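PDB 3H4Q: putative acetyltransferase from Staphylococcus aureus subsp. aureus Mu50, which is of unknown function but probably transfers an acetyl group from acetyl-coenzyme A to an acceptor amine, as in other GNAT-family enzymes. Local coordinates for residues 25-36 and 57-65; 80-89 and 104-114. One frame throughout, in Å; residues are numbered along the deposited sequence.

Interaction 1 of 2, residues 25-36 and 57-65; sequences KMSDLDQILNLV and LLEHFEEDI
Phe-61 of helix 57-66 enters helix 29-42 as a knob into a hole, among Leu-29, Ile-32, Leu-33 and Val-36, where two helices of this GNAT fold pack together; the axes of 29-36 and 57-65 approach to 11.2 Å, with 130° between their directions. From the root outward, Phe-61 CB meets CD1 of Leu-29 at 4.0 Å in one of the two modelled conformers of that leucine. Beyond it CG lies anti to the carbonyl carbon (chi1 -78°), which carries the ring in between the side chains of the other helix. CD2 and CE2 run past Leu-33 CD2, and Phe-61 CZ ends against Val-36 CG2 at 3.7 Å. Over one face stands Ile-32 CG2, 4.0 Å from the centroid of the Phe-61 ring and only 7° off the normal, a CH-pi contact centred on the ring; the ring of Phe-82 in strand 78-86 also meets this phenylalanine, nearly perpendicular to it.

Apolar contacts continue on both flanks of the knob. At the C-terminal end of 29-36, Val-36 CG1 touches Leu-57 CD1. In the middle, Leu-33 crosses Leu-58 at about a right angle, its CD1 against Leu-58 CG. On the side nearer the N terminus, Ile-32 and Ile-65 point at one another, tip to tip through their CD1 atoms. The selenomethionine Met-26 bends twice along its chain and brings CE to within 3.5 Å of Ile-65 CG2.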
# COMPACT_ATOMS: atom_id res chain seq x y z
N LYS A 25 11.74 8.68 3.45
CA LYS A 25 12.59 9.73 3.00
C LYS A 25 13.54 9.12 1.97
O LYS A 25 13.61 7.90 1.81
CB LYS A 25 13.37 10.27 4.18
CG LYS A 25 12.49 10.89 5.24
CD LYS A 25 13.32 11.55 6.36
CE LYS A 25 14.09 10.51 7.23
NZ LYS A 25 14.95 11.16 8.27
N MSE A 26 14.29 9.97 1.31
CA MSE A 26 15.19 9.52 0.28
C MSE A 26 16.27 8.61 0.89
O MSE A 26 16.70 7.64 0.25
CB MSE A 26 15.81 10.74 -0.41
CG MSE A 26 15.95 10.54 -1.90
SE MSE A 26 14.21 10.20 -2.75
CE MSE A 26 13.40 11.95 -2.60
N SER A 27 16.64 8.89 2.14
CA SER A 27 17.64 8.07 2.84
C SER A 27 17.15 6.66 3.18
O SER A 27 17.93 5.83 3.61
CB SER A 27 18.06 8.79 4.12
OG SER A 27 16.91 9.16 4.85
N ASP A 28 15.85 6.41 3.04
CA ASP A 28 15.29 5.08 3.25
C ASP A 28 15.21 4.22 1.97
O ASP A 28 14.86 3.03 2.06
CB ASP A 28 13.85 5.21 3.71
CG ASP A 28 13.70 5.94 5.04
OD1 ASP A 28 14.43 5.65 5.99
OD2 ASP A 28 12.77 6.76 5.15
N LEU A 29 15.56 4.80 0.81
CA LEU A 29 15.40 4.13 -0.49
C LEU A 29 16.10 2.78 -0.62
O LEU A 29 15.52 1.82 -1.09
CB LEU A 29 15.86 5.07 -1.61
CG LEU A 29 15.62 4.61 -3.05
CD1 LEU A 29 14.16 4.17 -3.28
CD2 LEU A 29 16.03 5.73 -3.99
N ASP A 30 17.35 2.71 -0.21
CA ASP A 30 18.07 1.45 -0.30
C ASP A 30 17.34 0.35 0.48
O ASP A 30 17.23 -0.76 -0.00
CB ASP A 30 19.54 1.60 0.11
CG ASP A 30 19.74 2.09 1.52
OD1 ASP A 30 18.73 2.42 2.20
OD2 ASP A 30 20.92 2.14 1.95
N GLN A 31 16.79 0.66 1.64
CA GLN A 31 16.06 -0.34 2.40
C GLN A 31 14.73 -0.67 1.71
O GLN A 31 14.35 -1.83 1.60
CB GLN A 31 15.86 0.08 3.86
CG GLN A 31 17.18 0.07 4.65
CD GLN A 31 16.98 0.06 6.15
OE1 GLN A 31 16.47 -0.90 6.73
NE2 GLN A 31 17.43 1.13 6.80
N ILE A 32 14.06 0.36 1.21
CA ILE A 32 12.80 0.14 0.50
C ILE A 32 13.04 -0.81 -0.69
O ILE A 32 12.33 -1.81 -0.85
CB ILE A 32 12.22 1.47 -0.01
CG1 ILE A 32 11.73 2.31 1.18
CG2 ILE A 32 11.08 1.19 -0.97
CD1 ILE A 32 11.35 3.76 0.84
N LEU A 33 14.07 -0.53 -1.48
CA LEU A 33 14.39 -1.38 -2.62
C LEU A 33 14.72 -2.81 -2.21
O LEU A 33 14.26 -3.75 -2.84
CB LEU A 33 15.52 -0.78 -3.45
CG LEU A 33 15.15 0.49 -4.22
CD1 LEU A 33 16.36 1.07 -4.93
CD2 LEU A 33 14.04 0.18 -5.22
N ASN A 34 15.50 -2.97 -1.14
CA ASN A 34 15.85 -4.30 -0.68
C ASN A 34 14.62 -5.09 -0.19
O ASN A 34 14.60 -6.30 -0.28
CB ASN A 34 16.91 -4.22 0.40
CG ASN A 34 17.39 -5.57 0.85
OD1 ASN A 34 18.15 -6.24 0.16
ND2 ASN A 34 16.99 -5.96 2.04
N LEU A 35 13.60 -4.41 0.31
CA LEU A 35 12.36 -5.10 0.70
C LEU A 35 11.62 -5.62 -0.55
O LEU A 35 11.08 -6.72 -0.55
CB LEU A 35 11.43 -4.22 1.53
CG LEU A 35 11.91 -3.91 2.95
CD1 LEU A 35 10.91 -3.00 3.67
CD2 LEU A 35 12.17 -5.15 3.79
N VAL A 36 11.61 -4.80 -1.60
CA VAL A 36 11.02 -5.20 -2.87
C VAL A 36 11.73 -6.43 -3.41
O VAL A 36 11.08 -7.44 -3.69
CB VAL A 36 11.07 -4.07 -3.92
CG1 VAL A 36 10.67 -4.62 -5.28
CG2 VAL A 36 10.18 -2.92 -3.51
N LEU A 57 10.99 1.09 -11.26
CA LEU A 57 10.38 1.30 -9.95
C LEU A 57 11.17 2.25 -9.04
O LEU A 57 10.59 2.87 -8.16
CB LEU A 57 10.09 -0.04 -9.25
CG LEU A 57 11.17 -0.86 -8.53
CD1 LEU A 57 10.47 -2.04 -7.84
CD2 LEU A 57 12.30 -1.35 -9.44
N LEU A 58 12.48 2.39 -9.26
CA LEU A 58 13.28 3.31 -8.46
C LEU A 58 12.76 4.73 -8.71
O LEU A 58 12.52 5.49 -7.76
CB LEU A 58 14.77 3.23 -8.82
CG LEU A 58 15.77 3.65 -7.74
CD1 LEU A 58 17.15 3.52 -8.29
CD2 LEU A 58 15.56 5.05 -7.21
N GLU A 59 12.58 5.07 -9.99
CA GLU A 59 12.04 6.36 -10.42
C GLU A 59 10.66 6.63 -9.80
O GLU A 59 10.41 7.73 -9.32
CB GLU A 59 11.96 6.42 -11.94
N HIS A 60 9.77 5.62 -9.78
CA HIS A 60 8.43 5.81 -9.22
C HIS A 60 8.47 5.93 -7.69
O HIS A 60 7.61 6.62 -7.12
CB HIS A 60 7.49 4.66 -9.65
CG HIS A 60 6.04 4.98 -9.47
ND1 HIS A 60 5.36 4.73 -8.30
CD2 HIS A 60 5.14 5.53 -10.32
CE1 HIS A 60 4.10 5.11 -8.43
NE2 HIS A 60 3.94 5.61 -9.65
N PHE A 61 9.42 5.26 -7.02
CA PHE A 61 9.54 5.35 -5.55
C PHE A 61 10.03 6.74 -5.17
O PHE A 61 9.54 7.32 -4.21
CB PHE A 61 10.49 4.34 -4.89
CG PHE A 61 9.93 2.96 -4.75
CD1 PHE A 61 8.78 2.75 -4.04
CD2 PHE A 61 10.59 1.86 -5.28
CE1 PHE A 61 8.25 1.48 -3.91
CE2 PHE A 61 10.08 0.59 -5.15
CZ PHE A 61 8.91 0.39 -4.46
N GLU A 62 11.02 7.24 -5.90
CA GLU A 62 11.53 8.58 -5.67
C GLU A 62 10.40 9.60 -5.76
O GLU A 62 10.32 10.52 -4.95
CB GLU A 62 12.63 8.93 -6.66
CG GLU A 62 13.94 8.19 -6.37
CD GLU A 62 15.02 8.40 -7.43
OE1 GLU A 62 14.70 8.84 -8.56
OE2 GLU A 62 16.20 8.12 -7.13
N GLU A 63 9.52 9.43 -6.74
CA GLU A 63 8.37 10.31 -6.91
C GLU A 63 7.40 10.20 -5.76
O GLU A 63 6.93 11.21 -5.27
CB GLU A 63 7.65 10.03 -8.23
CG GLU A 63 8.42 10.52 -9.44
CD GLU A 63 7.76 10.11 -10.74
OE1 GLU A 63 6.66 9.52 -10.70
OE2 GLU A 63 8.36 10.38 -11.81
N ASP A 64 7.13 8.98 -5.31
CA ASP A 64 6.22 8.78 -4.18
C ASP A 64 6.75 9.49 -2.93
O ASP A 64 5.99 10.10 -2.18
CB ASP A 64 6.01 7.30 -3.89
CG ASP A 64 5.22 6.57 -4.97
OD1 ASP A 64 4.46 7.21 -5.73
OD2 ASP A 64 5.37 5.32 -5.05
N ILE A 65 8.05 9.37 -2.70
CA ILE A 65 8.72 10.00 -1.57
C ILE A 65 8.71 11.52 -1.70
O ILE A 65 8.51 12.23 -0.71
CB ILE A 65 10.15 9.47 -1.46
CG1 ILE A 65 10.11 8.04 -0.89
CG2 ILE A 65 11.03 10.39 -0.59
CD1 ILE A 65 11.48 7.32 -0.97

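Interaction 2 of 2, residues 80-89 and 104-114; sequences YGFIVVDQDQ and GAFVIHRLTGS
OD1 of Asp-86 takes two hydrogen bonds from opposite faces of its carboxylate. His-109 NE2 donates to Asp-86 OD1 at 2.7 Å, from the syn side but 35° out of the carboxylate plane, while the oxygen lies almost exactly in the plane of the imidazole. The second donor, the backbone N of Asp-88, comes from above the plane and closes an Asx turn at the end of the strand. With CG of Asp-86 between the backbone N and the carbonyl carbon (chi1 60°), the carboxylate is turned toward the neighbouring strand. The backbone O of Asp-88 also lies at the edge of the His-109 ring, 3.0 Å from His-109 CE1.

These groups sit where strands 78-86 and 106-112, antiparallel neighbours in the central GNAT sheet, change register. A beta bulge between Val-84 and Val-85 places His-109 N, rather than Arg-110 N, on Val-84 O. Regular pairing resumes on both sides, as where Asp-86 N reaches Val-107 O at 3.1 Å.

On the face turned to helix 120-134, Ile-83 meets Leu-111 through their CD1 methyls at 3.8 Å and lies obliquely across Ile-108. On the other face Phe-82 runs beside Thr-112, pointing the same way, under helix 29-42.

At the end of the pair near Gly-104, Gln-87 lies over the ring of Phe-106, beside which a polyethylene glycol is bound. Gln-87 CG stands 3.8 Å from the centroid of the Phe-106 ring, and the Gln-87 amide is stacked on that ring, the planes 23° apart. Extended beyond CG, the chain takes Gln-87 NE2 on to Gly-104 O at 2.8 Å, a bond that arrives from above the carbonyl plane.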
# COMPACT_ATOMS: atom_id res chain seq x y z
N TYR A 80 11.07 -2.12 8.21
CA TYR A 80 10.44 -3.45 8.19
C TYR A 80 9.25 -3.58 7.26
O TYR A 80 8.67 -4.66 7.14
CB TYR A 80 10.03 -3.85 9.61
CG TYR A 80 11.21 -4.08 10.51
CD1 TYR A 80 11.93 -5.26 10.44
CD2 TYR A 80 11.62 -3.12 11.41
CE1 TYR A 80 13.02 -5.48 11.26
CE2 TYR A 80 12.73 -3.33 12.23
CZ TYR A 80 13.41 -4.52 12.15
OH TYR A 80 14.52 -4.74 12.96
N GLY A 81 8.88 -2.47 6.61
CA GLY A 81 7.83 -2.48 5.60
C GLY A 81 7.51 -1.09 5.11
O GLY A 81 7.94 -0.10 5.73
N PHE A 82 6.79 -0.98 4.00
CA PHE A 82 6.32 0.31 3.52
C PHE A 82 4.96 0.19 2.84
O PHE A 82 4.52 -0.90 2.52
CB PHE A 82 7.32 0.97 2.56
CG PHE A 82 7.51 0.24 1.26
CD1 PHE A 82 8.45 -0.78 1.15
CD2 PHE A 82 6.77 0.59 0.14
CE1 PHE A 82 8.64 -1.44 -0.05
CE2 PHE A 82 6.95 -0.07 -1.06
CZ PHE A 82 7.89 -1.09 -1.16
N ILE A 83 4.34 1.34 2.60
CA ILE A 83 3.04 1.41 1.97
C ILE A 83 2.98 2.73 1.20
O ILE A 83 3.52 3.74 1.64
CB ILE A 83 1.89 1.35 3.01
CG1 ILE A 83 0.51 1.21 2.35
CG2 ILE A 83 1.89 2.57 3.93
CD1 ILE A 83 -0.61 0.77 3.33
N VAL A 84 2.35 2.70 0.03
CA VAL A 84 2.18 3.89 -0.82
C VAL A 84 0.68 4.12 -0.95
O VAL A 84 -0.04 3.22 -1.36
CB VAL A 84 2.77 3.62 -2.17
CG1 VAL A 84 2.48 4.76 -3.12
CG2 VAL A 84 4.28 3.39 -2.02
N VAL A 85 0.21 5.31 -0.58
CA VAL A 85 -1.21 5.65 -0.65
C VAL A 85 -1.39 7.09 -1.13
O VAL A 85 -0.62 7.98 -0.76
CB VAL A 85 -1.90 5.51 0.71
CG1 VAL A 85 -1.21 6.36 1.76
CG2 VAL A 85 -3.36 5.90 0.60
N ASP A 86 -2.40 7.29 -1.98
CA ASP A 86 -2.72 8.60 -2.54
C ASP A 86 -4.12 8.51 -3.17
O ASP A 86 -4.85 7.55 -2.91
CB ASP A 86 -1.64 9.05 -3.53
CG ASP A 86 -1.49 8.10 -4.70
OD1 ASP A 86 -2.52 7.71 -5.29
OD2 ASP A 86 -0.33 7.78 -5.05
N GLN A 87 -4.48 9.51 -3.98
CA GLN A 87 -5.80 9.55 -4.62
C GLN A 87 -5.73 9.42 -6.15
O GLN A 87 -6.74 9.67 -6.84
CB GLN A 87 -6.53 10.82 -4.20
CG GLN A 87 -6.89 10.86 -2.73
CD GLN A 87 -7.55 12.17 -2.34
OE1 GLN A 87 -6.95 13.22 -2.49
NE2 GLN A 87 -8.77 12.11 -1.82
N ASP A 88 -4.57 9.02 -6.67
CA ASP A 88 -4.40 8.78 -8.09
C ASP A 88 -4.95 7.37 -8.36
O ASP A 88 -4.50 6.41 -7.77
CB ASP A 88 -2.92 8.83 -8.47
CG ASP A 88 -2.28 10.18 -8.19
OD1 ASP A 88 -2.99 11.21 -8.25
OD2 ASP A 88 -1.05 10.22 -7.92
N GLN A 89 -5.95 7.27 -9.23
CA GLN A 89 -6.57 5.99 -9.56
C GLN A 89 -6.08 5.50 -10.93
O GLN A 89 -5.89 6.30 -11.85
CB GLN A 89 -8.09 6.13 -9.58
CG GLN A 89 -8.70 6.52 -8.24
CD GLN A 89 -10.22 6.58 -8.30
OE1 GLN A 89 -10.84 6.00 -9.18
NE2 GLN A 89 -10.83 7.29 -7.35
N GLY A 104 -12.86 11.29 -5.25
CA GLY A 104 -12.10 11.58 -4.05
C GLY A 104 -11.61 10.41 -3.21
O GLY A 104 -11.07 10.60 -2.11
N ALA A 105 -11.77 9.19 -3.70
CA ALA A 105 -11.33 8.02 -2.95
C ALA A 105 -9.81 7.93 -2.86
O ALA A 105 -9.09 8.48 -3.70
CB ALA A 105 -11.88 6.76 -3.61
N PHE A 106 -9.33 7.27 -1.80
CA PHE A 106 -7.91 6.98 -1.61
C PHE A 106 -7.59 5.60 -2.21
O PHE A 106 -8.47 4.75 -2.34
CB PHE A 106 -7.53 7.03 -0.13
CG PHE A 106 -7.36 8.42 0.39
CD1 PHE A 106 -8.45 9.17 0.77
CD2 PHE A 106 -6.11 8.99 0.47
CE1 PHE A 106 -8.30 10.46 1.24
CE2 PHE A 106 -5.96 10.29 0.93
CZ PHE A 106 -7.05 11.01 1.32
N VAL A 107 -6.32 5.41 -2.58
CA VAL A 107 -5.87 4.20 -3.24
C VAL A 107 -4.56 3.71 -2.64
O VAL A 107 -3.60 4.48 -2.55
CB VAL A 107 -5.60 4.46 -4.74
CG1 VAL A 107 -5.09 3.21 -5.41
CG2 VAL A 107 -6.85 5.00 -5.45
N ILE A 108 -4.52 2.44 -2.24
CA ILE A 108 -3.29 1.82 -1.74
C ILE A 108 -2.68 1.14 -2.95
O ILE A 108 -3.23 0.18 -3.48
CB ILE A 108 -3.57 0.81 -0.64
CG1 ILE A 108 -4.21 1.55 0.54
CG2 ILE A 108 -2.25 0.08 -0.23
CD1 ILE A 108 -4.57 0.69 1.70
N HIS A 109 -1.53 1.64 -3.38
CA HIS A 109 -0.89 1.14 -4.58
C HIS A 109 0.09 0.06 -4.33
O HIS A 109 0.29 -0.77 -5.19
CB HIS A 109 -0.14 2.27 -5.28
CG HIS A 109 -1.03 3.36 -5.75
ND1 HIS A 109 -1.88 3.20 -6.81
CD2 HIS A 109 -1.21 4.63 -5.30
CE1 HIS A 109 -2.55 4.32 -7.01
NE2 HIS A 109 -2.16 5.20 -6.10
N ARG A 110 0.73 0.06 -3.16
CA ARG A 110 1.70 -0.98 -2.85
C ARG A 110 1.86 -1.09 -1.34
O ARG A 110 1.76 -0.11 -0.63
CB ARG A 110 3.04 -0.67 -3.52
CG ARG A 110 4.03 -1.84 -3.53
CD ARG A 110 3.60 -2.97 -4.46
NE ARG A 110 4.65 -4.00 -4.52
CZ ARG A 110 4.76 -5.04 -3.70
NH1 ARG A 110 3.89 -5.27 -2.73
NH2 ARG A 110 5.78 -5.87 -3.87
N LEU A 111 2.04 -2.32 -0.87
CA LEU A 111 2.22 -2.63 0.55
C LEU A 111 3.18 -3.82 0.66
O LEU A 111 3.02 -4.81 -0.04
CB LEU A 111 0.88 -3.03 1.19
CG LEU A 111 0.88 -3.47 2.66
CD1 LEU A 111 1.46 -2.38 3.58
CD2 LEU A 111 -0.55 -3.80 3.11
N THR A 112 4.18 -3.72 1.52
CA THR A 112 5.12 -4.82 1.72
C THR A 112 5.62 -4.77 3.14
O THR A 112 5.85 -3.68 3.67
CB THR A 112 6.37 -4.71 0.85
OG1 THR A 112 6.01 -4.43 -0.51
CG2 THR A 112 7.15 -5.99 0.91
N GLY A 113 5.76 -5.96 3.73
CA GLY A 113 6.31 -6.16 5.06
C GLY A 113 7.68 -6.77 4.86
O GLY A 113 8.30 -6.59 3.80
N SER A 114 8.18 -7.50 5.86
CA SER A 114 9.52 -8.09 5.76
C SER A 114 9.60 -9.47 6.38
O SER A 114 8.71 -9.86 7.15
CB SER A 114 10.55 -7.17 6.43
OG SER A 114 10.25 -7.00 7.80

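Overall arrangement
Along the chain the two interactions follow in series, 25-36 with 57-65 closing before 80-89 with 104-114 opens, and their centres lie about 13 Å apart. Interaction 2 lies near the spatial centre of the molecule, within the mixed sheet, whereas interaction 1 packs two helices over one side of that sheet. They touch directly: Phe-61 CE1 comes within 3.5 Å of Phe-82 CE2, and Leu-35 CD2 within 3.7 Å of Ser-114 CB. Helix 120-134 covers the other sheet face, giving the layered core of a GNAT domain. A polyethylene glycol, probably from the crystallisation liquor, lies beside Val-85, Asp-86, Gln-87 and Phe-106 and may mark a pocket at one end of interaction 2.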